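Local coordinates for protein DR2417 (Deinococcus radiodurans, PDB 4XWT) that probably acts as a metal-dependent 5'-3' exoribonuclease, and possibly an endonuclease, of the RNase J family in the maturation of rRNA, at residues L171-F176 with L204-D209; H491-A496 with Q509-A514; G263-M268 with P291-E296; T339-S344 with Y374-S379. All coordinates share one frame; numbering follows the deposited sequence. Where two conformers were deposited one is given.

Interaction 1 of 4, residues L171-F176 with L204-D209; sequences LHTGDF and LLLISD. With ZN (zinc ion), chain C; ZN (zinc ion), chain D.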
# COMPACT_ATOMS: atom_id res chain seq x y z
N LEU A 171 -24.45 8.56 -24.65
CA LEU A 171 -24.16 9.62 -23.69
C LEU A 171 -23.03 9.12 -22.83
O LEU A 171 -23.14 8.09 -22.16
CB LEU A 171 -25.39 10.01 -22.85
CG LEU A 171 -25.18 11.25 -21.96
CD1 LEU A 171 -26.48 11.99 -21.71
CD2 LEU A 171 -24.51 10.93 -20.60
N HIS A 172 -21.92 9.86 -22.87
CA HIS A 172 -20.77 9.58 -22.03
C HIS A 172 -20.66 10.70 -21.00
O HIS A 172 -20.45 11.87 -21.36
CB HIS A 172 -19.49 9.46 -22.89
CG HIS A 172 -18.27 9.05 -22.12
ND1 HIS A 172 -17.04 8.86 -22.73
CD2 HIS A 172 -18.07 8.79 -20.80
CE1 HIS A 172 -16.14 8.52 -21.83
NE2 HIS A 172 -16.74 8.46 -20.65
N THR A 173 -20.79 10.34 -19.73
CA THR A 173 -20.72 11.30 -18.63
C THR A 173 -19.38 12.00 -18.49
O THR A 173 -19.30 13.05 -17.84
CB THR A 173 -21.05 10.63 -17.28
OG1 THR A 173 -20.03 9.66 -16.97
CG2 THR A 173 -22.42 9.94 -17.34
N GLY A 174 -18.34 11.42 -19.08
CA GLY A 174 -16.99 11.78 -18.74
C GLY A 174 -16.78 11.47 -17.26
O GLY A 174 -17.56 10.72 -16.67
N ASP A 175 -15.72 12.02 -16.68
CA ASP A 175 -15.56 12.03 -15.23
C ASP A 175 -16.55 13.01 -14.61
O ASP A 175 -16.67 14.13 -15.11
CB ASP A 175 -14.14 12.45 -14.82
CG ASP A 175 -13.10 11.38 -15.11
OD1 ASP A 175 -13.29 10.58 -16.06
OD2 ASP A 175 -12.08 11.39 -14.37
N PHE A 176 -17.23 12.63 -13.54
CA PHE A 176 -18.13 13.58 -12.89
C PHE A 176 -18.49 13.31 -11.44
O PHE A 176 -18.47 12.18 -10.97
CB PHE A 176 -19.44 13.68 -13.66
CG PHE A 176 -20.43 12.59 -13.34
CD1 PHE A 176 -20.30 11.33 -13.91
CD2 PHE A 176 -21.52 12.83 -12.50
CE1 PHE A 176 -21.23 10.34 -13.65
CE2 PHE A 176 -22.46 11.84 -12.23
CZ PHE A 176 -22.32 10.58 -12.80
N LEU A 204 -29.46 5.59 -26.36
CA LEU A 204 -29.20 4.19 -26.67
C LEU A 204 -28.18 3.59 -25.69
O LEU A 204 -28.42 2.54 -25.11
CB LEU A 204 -28.70 4.05 -28.11
CG LEU A 204 -28.43 2.61 -28.55
CD1 LEU A 204 -29.67 1.73 -28.34
CD2 LEU A 204 -28.00 2.57 -30.00
N LEU A 205 -27.06 4.27 -25.50
CA LEU A 205 -26.01 3.75 -24.63
C LEU A 205 -25.55 4.79 -23.61
O LEU A 205 -25.30 5.94 -23.96
CB LEU A 205 -24.81 3.27 -25.46
CG LEU A 205 -23.52 2.82 -24.75
CD1 LEU A 205 -23.79 1.67 -23.79
CD2 LEU A 205 -22.46 2.42 -25.77
N LEU A 206 -25.43 4.38 -22.35
CA LEU A 206 -24.84 5.24 -21.33
C LEU A 206 -23.45 4.72 -20.98
O LEU A 206 -23.29 3.55 -20.67
CB LEU A 206 -25.73 5.29 -20.07
CG LEU A 206 -25.12 6.07 -18.89
CD1 LEU A 206 -24.84 7.52 -19.28
CD2 LEU A 206 -25.97 6.02 -17.61
N ILE A 207 -22.44 5.59 -21.01
CA ILE A 207 -21.11 5.25 -20.48
C ILE A 207 -20.92 6.16 -19.28
O ILE A 207 -20.97 7.39 -19.43
CB ILE A 207 -19.97 5.45 -21.52
CG1 ILE A 207 -20.35 4.79 -22.85
CG2 ILE A 207 -18.65 4.90 -20.97
CD1 ILE A 207 -19.35 4.99 -23.98
N SER A 208 -20.70 5.58 -18.11
CA SER A 208 -20.73 6.36 -16.88
C SER A 208 -19.58 6.07 -15.95
O SER A 208 -19.15 4.93 -15.84
CB SER A 208 -22.05 6.12 -16.15
OG SER A 208 -22.12 6.97 -15.03
N ASP A 209 -19.14 7.11 -15.24
CA ASP A 209 -17.99 7.08 -14.36
C ASP A 209 -18.24 6.23 -13.11
O ASP A 209 -19.09 6.58 -12.30
CB ASP A 209 -17.65 8.53 -13.98
CG ASP A 209 -16.53 8.65 -12.96
OD1 ASP A 209 -15.89 7.64 -12.59
OD2 ASP A 209 -16.27 9.79 -12.54
ZN ZN C . -10.59 13.23 -13.87
ZN ZN D . -10.34 10.12 -14.89
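At the dinuclear zinc centre of the metallo-beta-lactamase domain, strand 168-172 and strand 205-209 pair in parallel, and the first runs on into the loop that carries Asp-175. Leu-171 is held through both its backbone N and its backbone O: N reaches Leu-205 O at 2.8 Å, and O accepts Ile-207 N at 2.8 Å. The pattern runs on to Thr-173 N, 3.0 Å from Ile-207 O. On the face holding His-172, Ile-207 CG2 sits over the imidazole in a CH-pi contact, 19° off the ring normal, while Trp-402 meets that ring edge-to-face.

Beyond the strand pair, side chains take over. Thr-173 OG1 donates to Gly-174 O and accepts Asp-209 N at 3.2 Å; chi1 of 65° places the hydroxyl over its own backbone, where it can serve both. Asp-209 OD2 takes Phe-176 N on its anti lone pair, also at 3.2 Å. OD2 is also hydrogen-bonded to His-381 and OD1 to Thr-211, so partners at both oxygens fix the carboxylate's rotation. The loop presents Asp-175 OD2 to both zinc ions, at 2.4 Å (chain C) and 2.2 Å (chain D). One carboxylate oxygen bridging two metals, in the loop after the first strand of a beta-alpha-beta unit, is characteristic of the dinuclear metallo-beta-lactamase fold.

Interaction 2 of 4, residues H491-A496 with Q509-A514; sequences HVEVVA and QIRRVA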
# COMPACT_ATOMS: atom_id res chain seq x y z
N HIS A 491 39.29 -22.83 -10.94
CA HIS A 491 38.90 -22.18 -9.69
C HIS A 491 37.60 -21.42 -9.94
O HIS A 491 37.26 -21.11 -11.08
CB HIS A 491 40.00 -21.24 -9.18
CG HIS A 491 40.48 -20.23 -10.18
ND1 HIS A 491 41.31 -20.56 -11.24
CD2 HIS A 491 40.28 -18.90 -10.27
CE1 HIS A 491 41.58 -19.47 -11.94
NE2 HIS A 491 40.96 -18.45 -11.38
N VAL A 492 36.85 -21.13 -8.88
CA VAL A 492 35.57 -20.44 -9.04
C VAL A 492 35.62 -19.05 -8.40
O VAL A 492 36.31 -18.85 -7.40
CB VAL A 492 34.41 -21.28 -8.45
CG1 VAL A 492 33.08 -20.50 -8.46
CG2 VAL A 492 34.26 -22.58 -9.23
N GLU A 493 34.92 -18.10 -8.99
CA GLU A 493 34.84 -16.74 -8.46
C GLU A 493 33.41 -16.37 -8.07
O GLU A 493 32.48 -16.60 -8.83
CB GLU A 493 35.38 -15.75 -9.49
CG GLU A 493 36.89 -15.84 -9.70
CD GLU A 493 37.61 -14.69 -9.04
OE1 GLU A 493 37.71 -13.61 -9.67
OE2 GLU A 493 38.06 -14.84 -7.88
N VAL A 494 33.24 -15.79 -6.88
CA VAL A 494 31.90 -15.39 -6.42
C VAL A 494 31.78 -13.88 -6.26
O VAL A 494 32.55 -13.26 -5.53
CB VAL A 494 31.54 -16.04 -5.06
CG1 VAL A 494 30.06 -15.83 -4.77
CG2 VAL A 494 31.86 -17.52 -5.07
N VAL A 495 30.81 -13.29 -6.96
CA VAL A 495 30.48 -11.88 -6.77
C VAL A 495 29.02 -11.73 -6.34
O VAL A 495 28.10 -12.21 -7.02
CB VAL A 495 30.72 -11.05 -8.05
CG1 VAL A 495 30.04 -9.66 -7.92
CG2 VAL A 495 32.19 -10.91 -8.33
N ALA A 496 28.80 -11.07 -5.22
CA ALA A 496 27.45 -10.90 -4.69
C ALA A 496 27.03 -9.44 -4.71
O ALA A 496 27.81 -8.54 -4.39
CB ALA A 496 27.37 -11.47 -3.27
N GLN A 509 32.80 -21.47 1.04
CA GLN A 509 31.91 -22.63 1.01
C GLN A 509 31.16 -22.74 -0.32
O GLN A 509 30.93 -23.83 -0.82
CB GLN A 509 30.90 -22.57 2.15
CG GLN A 509 31.48 -22.73 3.54
CD GLN A 509 30.40 -22.75 4.61
OE1 GLN A 509 29.39 -23.43 4.47
NE2 GLN A 509 30.61 -21.99 5.68
N ILE A 510 30.77 -21.60 -0.88
CA ILE A 510 30.05 -21.58 -2.15
C ILE A 510 31.00 -21.93 -3.29
O ILE A 510 30.60 -22.56 -4.27
CB ILE A 510 29.39 -20.21 -2.39
CG1 ILE A 510 28.27 -19.98 -1.38
CG2 ILE A 510 28.83 -20.11 -3.80
CD1 ILE A 510 27.76 -18.56 -1.33
N ARG A 511 32.26 -21.54 -3.15
CA ARG A 511 33.26 -21.81 -4.17
C ARG A 511 33.48 -23.30 -4.40
O ARG A 511 33.53 -23.76 -5.54
CB ARG A 511 34.59 -21.14 -3.81
CG ARG A 511 35.09 -20.21 -4.89
CD ARG A 511 35.39 -18.82 -4.35
NE ARG A 511 36.73 -18.76 -3.78
CZ ARG A 511 37.54 -17.71 -3.87
NH1 ARG A 511 38.74 -17.75 -3.31
NH2 ARG A 511 37.14 -16.61 -4.50
N ARG A 512 33.61 -24.05 -3.30
CA ARG A 512 33.86 -25.50 -3.36
C ARG A 512 32.72 -26.24 -4.04
O ARG A 512 32.94 -27.19 -4.79
CB ARG A 512 34.08 -26.08 -1.96
CG ARG A 512 32.83 -26.08 -1.08
CD ARG A 512 32.90 -27.01 0.11
NE ARG A 512 34.19 -26.91 0.76
CZ ARG A 512 35.16 -27.80 0.60
NH1 ARG A 512 34.97 -28.85 -0.19
NH2 ARG A 512 36.32 -27.63 1.22
N VAL A 513 31.50 -25.80 -3.77
CA VAL A 513 30.30 -26.49 -4.23
C VAL A 513 30.21 -26.38 -5.74
O VAL A 513 30.00 -27.38 -6.44
CB VAL A 513 29.04 -25.91 -3.58
CG1 VAL A 513 27.79 -26.37 -4.31
CG2 VAL A 513 29.01 -26.28 -2.09
N ALA A 514 30.39 -25.16 -6.23
CA ALA A 514 30.45 -24.92 -7.66
C ALA A 514 31.62 -25.68 -8.28
O ALA A 514 31.44 -26.41 -9.25
CB ALA A 514 30.57 -23.43 -7.94
O HOH W 1 34.98 -15.37 -4.76
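Strand 491-496 and helix 509-514 approach to 7.8 Å between axes, with their N-to-C directions 134° apart, and the backbones come nearest at Val-492 and Arg-511. Val-492 points at the helix and sets both methyls against Ala-514 CB, CG1 at 3.9 Å. Two residues on, Val-494 CG2 touches Arg-511 CD at 3.8 Å and crosses Ile-510 at about a right angle, its CG2 being 4.2 Å from Ile-510 CG2.

Arg-511 bends at chi2 and chi3, which carries its aliphatic part across the strand backbone, where Arg-511 CG lies 3.1 Å from Val-492 O, with CD almost as near. Its guanidinium ends beside Glu-493, pointing the same way, the two planes 40° apart. With Glu-493 OE2 to Arg-511 NH2 at 3.9 Å, this is a long salt bridge, made by an exposed glutamate. A water accepts Val-494 N at 2.8 Å and, more weakly, Arg-511 NH2, linking strand and helix.

The helix also packs on helix 528-547 through Val-513 and Ala-514, while the strand pairs with strand 479-485. Valines of an edge strand set against a helix, with an arginine laid across the strand, are alpha/beta layer packing in the RNase J C-terminal domain, where the strand borders a three-stranded sheet.

Interaction 3 of 4, residues G263-M268 with P291-E296; sequences GRRVVM and PFLTSE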
# COMPACT_ATOMS: atom_id res chain seq x y z
N GLY A 263 -6.79 36.90 6.29
CA GLY A 263 -5.61 37.75 6.39
C GLY A 263 -4.29 37.03 6.19
O GLY A 263 -3.27 37.40 6.76
N ARG A 264 -4.31 35.99 5.37
CA ARG A 264 -3.10 35.23 5.08
C ARG A 264 -2.66 35.39 3.61
O ARG A 264 -3.48 35.31 2.71
CB ARG A 264 -3.31 33.76 5.40
CG ARG A 264 -3.41 33.46 6.88
CD ARG A 264 -3.48 31.95 7.12
NE ARG A 264 -3.74 31.67 8.52
CZ ARG A 264 -2.81 31.28 9.39
NH1 ARG A 264 -1.56 31.07 9.00
NH2 ARG A 264 -3.15 31.08 10.65
N ARG A 265 -1.36 35.61 3.39
CA ARG A 265 -0.80 35.63 2.04
C ARG A 265 -0.38 34.23 1.61
O ARG A 265 -0.03 33.38 2.45
CB ARG A 265 0.41 36.56 1.95
CG ARG A 265 0.13 37.97 2.38
CD ARG A 265 -0.93 38.59 1.50
NE ARG A 265 -0.57 38.58 0.09
CZ ARG A 265 0.12 39.54 -0.51
NH1 ARG A 265 0.55 40.59 0.18
NH2 ARG A 265 0.40 39.45 -1.81
N VAL A 266 -0.40 33.97 0.31
CA VAL A 266 -0.18 32.62 -0.19
C VAL A 266 1.14 32.46 -0.96
O VAL A 266 1.50 33.28 -1.82
CB VAL A 266 -1.35 32.19 -1.07
CG1 VAL A 266 -1.19 30.75 -1.52
CG2 VAL A 266 -2.66 32.37 -0.30
N VAL A 267 1.87 31.41 -0.61
CA VAL A 267 3.01 30.94 -1.37
C VAL A 267 2.64 29.63 -2.04
O VAL A 267 2.19 28.68 -1.37
CB VAL A 267 4.25 30.71 -0.50
CG1 VAL A 267 5.43 30.23 -1.34
CG2 VAL A 267 4.64 31.97 0.21
N MET A 268 2.82 29.55 -3.34
CA MET A 268 2.60 28.28 -3.99
C MET A 268 3.94 27.67 -4.33
O MET A 268 4.81 28.35 -4.87
CB MET A 268 1.75 28.44 -5.24
CG MET A 268 1.44 27.12 -5.91
SD MET A 268 0.31 27.32 -7.29
CE MET A 268 -1.28 27.54 -6.43
N PRO A 291 -1.58 38.76 -5.11
CA PRO A 291 -0.43 38.10 -5.72
C PRO A 291 0.17 36.98 -4.85
O PRO A 291 0.21 37.11 -3.62
CB PRO A 291 0.56 39.25 -5.88
CG PRO A 291 -0.32 40.46 -6.11
CD PRO A 291 -1.56 40.23 -5.31
N PHE A 292 0.59 35.89 -5.48
CA PHE A 292 1.38 34.87 -4.80
C PHE A 292 2.67 35.51 -4.31
O PHE A 292 3.20 36.41 -4.95
CB PHE A 292 1.68 33.69 -5.73
CG PHE A 292 0.47 32.86 -6.07
CD1 PHE A 292 -0.03 31.94 -5.17
CD2 PHE A 292 -0.15 32.99 -7.30
CE1 PHE A 292 -1.14 31.17 -5.49
CE2 PHE A 292 -1.26 32.23 -7.62
CZ PHE A 292 -1.75 31.31 -6.70
N LEU A 293 3.17 35.04 -3.17
CA LEU A 293 4.44 35.53 -2.65
C LEU A 293 5.51 34.44 -2.72
O LEU A 293 5.19 33.27 -2.86
CB LEU A 293 4.29 36.02 -1.20
CG LEU A 293 3.52 37.32 -0.93
CD1 LEU A 293 3.61 37.75 0.53
CD2 LEU A 293 4.04 38.43 -1.82
N THR A 294 6.78 34.83 -2.62
CA THR A 294 7.84 33.83 -2.46
C THR A 294 8.00 33.48 -0.98
O THR A 294 7.45 34.18 -0.12
CB THR A 294 9.19 34.32 -3.00
OG1 THR A 294 9.68 35.39 -2.18
CG2 THR A 294 9.04 34.83 -4.44
N SER A 295 8.72 32.41 -0.68
CA SER A 295 8.94 32.01 0.71
C SER A 295 9.73 33.11 1.42
O SER A 295 9.50 33.37 2.60
CB SER A 295 9.67 30.66 0.79
OG SER A 295 10.85 30.65 0.02
N GLU A 296 10.64 33.75 0.69
CA GLU A 296 11.41 34.85 1.26
C GLU A 296 10.51 36.04 1.57
O GLU A 296 10.67 36.70 2.59
CB GLU A 296 12.53 35.28 0.30
CG GLU A 296 13.63 34.23 0.09
CD GLU A 296 13.32 33.27 -1.05
OE1 GLU A 296 12.16 33.26 -1.52
OE2 GLU A 296 14.23 32.53 -1.47
O HOH W 2 -1.13 36.03 -1.22
O HOH W 3 4.23 31.47 -4.70
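The guanidinium of Arg-265 has Leu-293 CD1 over one face, 4.0 Å above the plane and near its centre, while Pro-291 O and a water occupy its edge. The Phe-292 ring has Val-266 O near its plane, and Met-268 approaches it obliquely: SD stands 5.0 Å from the ring centroid, 30° off the normal, a Met-aromatic contact. The methyl CE of Met-268 also touches the ring, 3.8 Å from Phe-292 CE1.

CB and CG of Arg-265 pass beside Leu-293 CD1, and three successive torsions near -60° curl the rest of the chain so that the guanidinium packs its face on Leu-293 and reaches Pro-291 O. NH2 donates to Pro-291 O at 3.0 Å, close to the guanidinium plane. The water at the edge accepts from Arg-265 NE and Val-266 N and donates to Pro-291 O, so this carbonyl receives two donors.

The backbones meet directly through Leu-293 N and Val-266 O, 2.8 Å apart with a nearly straight N-H...O angle of 169°. A second water accepts Met-268 N at 2.7 Å and donates to Leu-293 O. Strand 265-269 pairs on its other side with strand 306-310, so the 291-296 segment covers its outer edge in the beta-CASP domain. On this side Val-266 O is met by a direct bond, and Val-266 N and Met-268 N by waters, so the segment and its waters take over the role a further strand would have for these groups.

Interaction 4 of 4, residues T339-S344 with Y374-S379; sequences TVILSS and YRVHAS. With U5P (uridine-5'-monophosphate), chain H.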
# COMPACT_ATOMS: atom_id res chain seq x y z
N THR A 339 0.82 24.28 11.36
CA THR A 339 -0.28 23.39 11.06
C THR A 339 -0.10 22.92 9.66
O THR A 339 0.08 23.72 8.74
CB THR A 339 -1.65 24.07 11.24
OG1 THR A 339 -1.83 24.39 12.62
CG2 THR A 339 -2.79 23.14 10.79
N VAL A 340 -0.12 21.60 9.48
CA VAL A 340 -0.08 21.09 8.13
C VAL A 340 -1.39 20.40 7.81
O VAL A 340 -1.89 19.58 8.56
CB VAL A 340 1.10 20.14 7.94
CG1 VAL A 340 1.05 19.51 6.57
CG2 VAL A 340 2.39 20.90 8.14
N ILE A 341 -1.98 20.78 6.68
CA ILE A 341 -3.25 20.22 6.28
C ILE A 341 -3.11 19.41 5.01
O ILE A 341 -2.62 19.90 4.00
CB ILE A 341 -4.30 21.32 6.03
CG1 ILE A 341 -4.53 22.18 7.30
CG2 ILE A 341 -5.58 20.70 5.48
CD1 ILE A 341 -5.21 23.54 7.00
N LEU A 342 -3.55 18.16 5.07
CA LEU A 342 -3.58 17.33 3.88
C LEU A 342 -4.99 17.39 3.32
O LEU A 342 -5.84 16.60 3.71
CB LEU A 342 -3.19 15.88 4.18
CG LEU A 342 -1.92 15.57 5.00
CD1 LEU A 342 -1.49 14.11 4.85
CD2 LEU A 342 -0.76 16.51 4.68
N SER A 343 -5.25 18.36 2.44
CA SER A 343 -6.56 18.44 1.78
C SER A 343 -6.57 17.45 0.61
O SER A 343 -6.56 17.84 -0.58
CB SER A 343 -6.86 19.86 1.33
OG SER A 343 -8.17 19.90 0.79
N SER A 344 -6.59 16.17 0.97
CA SER A 344 -6.50 15.07 0.01
C SER A 344 -6.63 13.73 0.74
O SER A 344 -6.56 13.67 1.97
CB SER A 344 -5.17 15.11 -0.74
OG SER A 344 -4.09 14.99 0.17
N TYR A 374 -10.83 15.26 9.99
CA TYR A 374 -11.31 16.54 9.49
C TYR A 374 -11.79 16.34 8.05
O TYR A 374 -11.13 15.65 7.27
CB TYR A 374 -10.21 17.61 9.54
CG TYR A 374 -9.69 17.91 10.93
CD1 TYR A 374 -8.66 17.16 11.49
CD2 TYR A 374 -10.23 18.95 11.69
CE1 TYR A 374 -8.18 17.43 12.79
CE2 TYR A 374 -9.76 19.23 12.97
CZ TYR A 374 -8.74 18.47 13.52
OH TYR A 374 -8.27 18.77 14.79
N ARG A 375 -12.94 16.91 7.71
CA ARG A 375 -13.46 16.71 6.36
C ARG A 375 -12.88 17.78 5.46
O ARG A 375 -13.54 18.77 5.16
CB ARG A 375 -14.99 16.75 6.31
CG ARG A 375 -15.50 16.30 4.93
CD ARG A 375 -17.00 16.44 4.73
NE ARG A 375 -17.77 15.49 5.53
CZ ARG A 375 -17.85 14.19 5.30
NH1 ARG A 375 -18.58 13.42 6.09
NH2 ARG A 375 -17.19 13.64 4.28
N VAL A 376 -11.63 17.59 5.07
CA VAL A 376 -10.92 18.60 4.30
C VAL A 376 -10.66 18.10 2.88
O VAL A 376 -9.82 18.66 2.17
CB VAL A 376 -9.61 18.98 4.96
CG1 VAL A 376 -9.90 19.59 6.31
CG2 VAL A 376 -8.70 17.76 5.11
N HIS A 377 -11.40 17.07 2.47
CA HIS A 377 -11.32 16.57 1.10
C HIS A 377 -12.62 15.99 0.57
O HIS A 377 -13.31 15.23 1.26
CB HIS A 377 -10.24 15.51 0.97
CG HIS A 377 -10.08 14.98 -0.42
ND1 HIS A 377 -9.44 15.68 -1.41
CD2 HIS A 377 -10.51 13.82 -0.98
CE1 HIS A 377 -9.46 14.97 -2.53
NE2 HIS A 377 -10.10 13.84 -2.30
N ALA A 378 -12.93 16.33 -0.67
CA ALA A 378 -14.04 15.73 -1.39
C ALA A 378 -13.52 15.13 -2.68
O ALA A 378 -12.71 15.74 -3.37
CB ALA A 378 -15.15 16.75 -1.67
N SER A 379 -13.96 13.93 -2.98
CA SER A 379 -13.59 13.25 -4.20
C SER A 379 -14.18 14.00 -5.42
O SER A 379 -15.17 14.76 -5.31
CB SER A 379 -14.08 11.81 -4.16
OG SER A 379 -14.18 11.24 -5.45
N1 U5P H . -6.86 10.79 -8.73
C2 U5P H . -5.72 10.92 -9.54
N3 U5P H . -5.34 12.13 -9.98
C4 U5P H . -6.03 13.22 -9.66
C5 U5P H . -7.17 13.13 -8.86
C6 U5P H . -7.57 11.88 -8.41
O2 U5P H . -5.06 9.91 -9.86
O4 U5P H . -5.66 14.33 -10.07
C1' U5P H . -7.28 9.47 -8.26
C2' U5P H . -7.56 9.46 -6.77
O2' U5P H . -6.50 8.81 -6.06
C3' U5P H . -8.85 8.69 -6.61
C4' U5P H . -9.54 8.84 -7.95
O3' U5P H . -8.58 7.31 -6.41
O4' U5P H . -8.51 9.10 -8.90
C5' U5P H . -10.49 10.01 -7.91
O5' U5P H . -9.88 11.11 -7.24
P U5P H . -10.69 12.48 -7.03
O1P U5P H . -11.88 11.97 -6.28
O2P U5P H . -9.78 13.40 -6.26
O3P U5P H . -10.94 12.98 -8.43
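His-377 leaves the loop with its CB 3.7 Å from Ser-344 N, and from there the side chain runs along the backbone of that serine. CG lies 3.6 Å from Ser-344 CA; ND1 comes nearer still, to 3.3 Å. One face of the imidazole is thereby laid against the Ser-344 backbone, with its carbonyl carbon C offset toward the ring rim. At the tip, the NE2-CE1 edge faces the phosphate of the bound uridine monophosphate, O2P lying in the ring plane 4.0 Å from NE2, a proximity rather than a bond. The ring's rotation is further set by Arg-251, hydrogen-bonded to ND1.

Ser-343, just before Ser-344, donates from OG to Val-376 O; the 2.5 Å separation is very short, so the exact length is doubtful. Its chi1 of -176° swings the hydroxyl away from its own N to that carbonyl. Arg-251 binds this hydroxyl too, so one guanidinium serves both sides of the contact. Val-376 CG2 packs against Leu-342 O at 3.4 Å and makes its apolar contact with Ile-341 CG2 at 4.3 Å.

Further along, Ser-379 OG donates to the nucleotide's O1P at 2.6 Å. A loop that follows strand 367-369, packs against the end of strand 339-342, and supplies Ser-379 OG to the phosphate and Gly-380 N to the nucleotide forms part of the UMP site of this RNase J, at the junction of the beta-CASP and metallo-beta-lactamase domains.

Along the chain the order is interaction 1, then 3, 4 and 2, each closing before the next opens. Interactions 3 and 4 reach the same five-stranded parallel sheet of the beta-CASP domain, the first at its outermost strand 265-269 and the second at strand 339-342, with centres about 20 Å apart. Interaction 1 lies in a seven-stranded mixed sheet; its nearest atoms are about 7 Å from those of interaction 4, and zinc ions and nucleotide sit close by, consistent with the two contacts lining neighbouring parts of the catalytic cleft, although their centres are about 29 Å apart. Interaction 2 stands alone in the C-terminal domain, its centre about 62 Å from that of interaction 1 and away from the annotated sites.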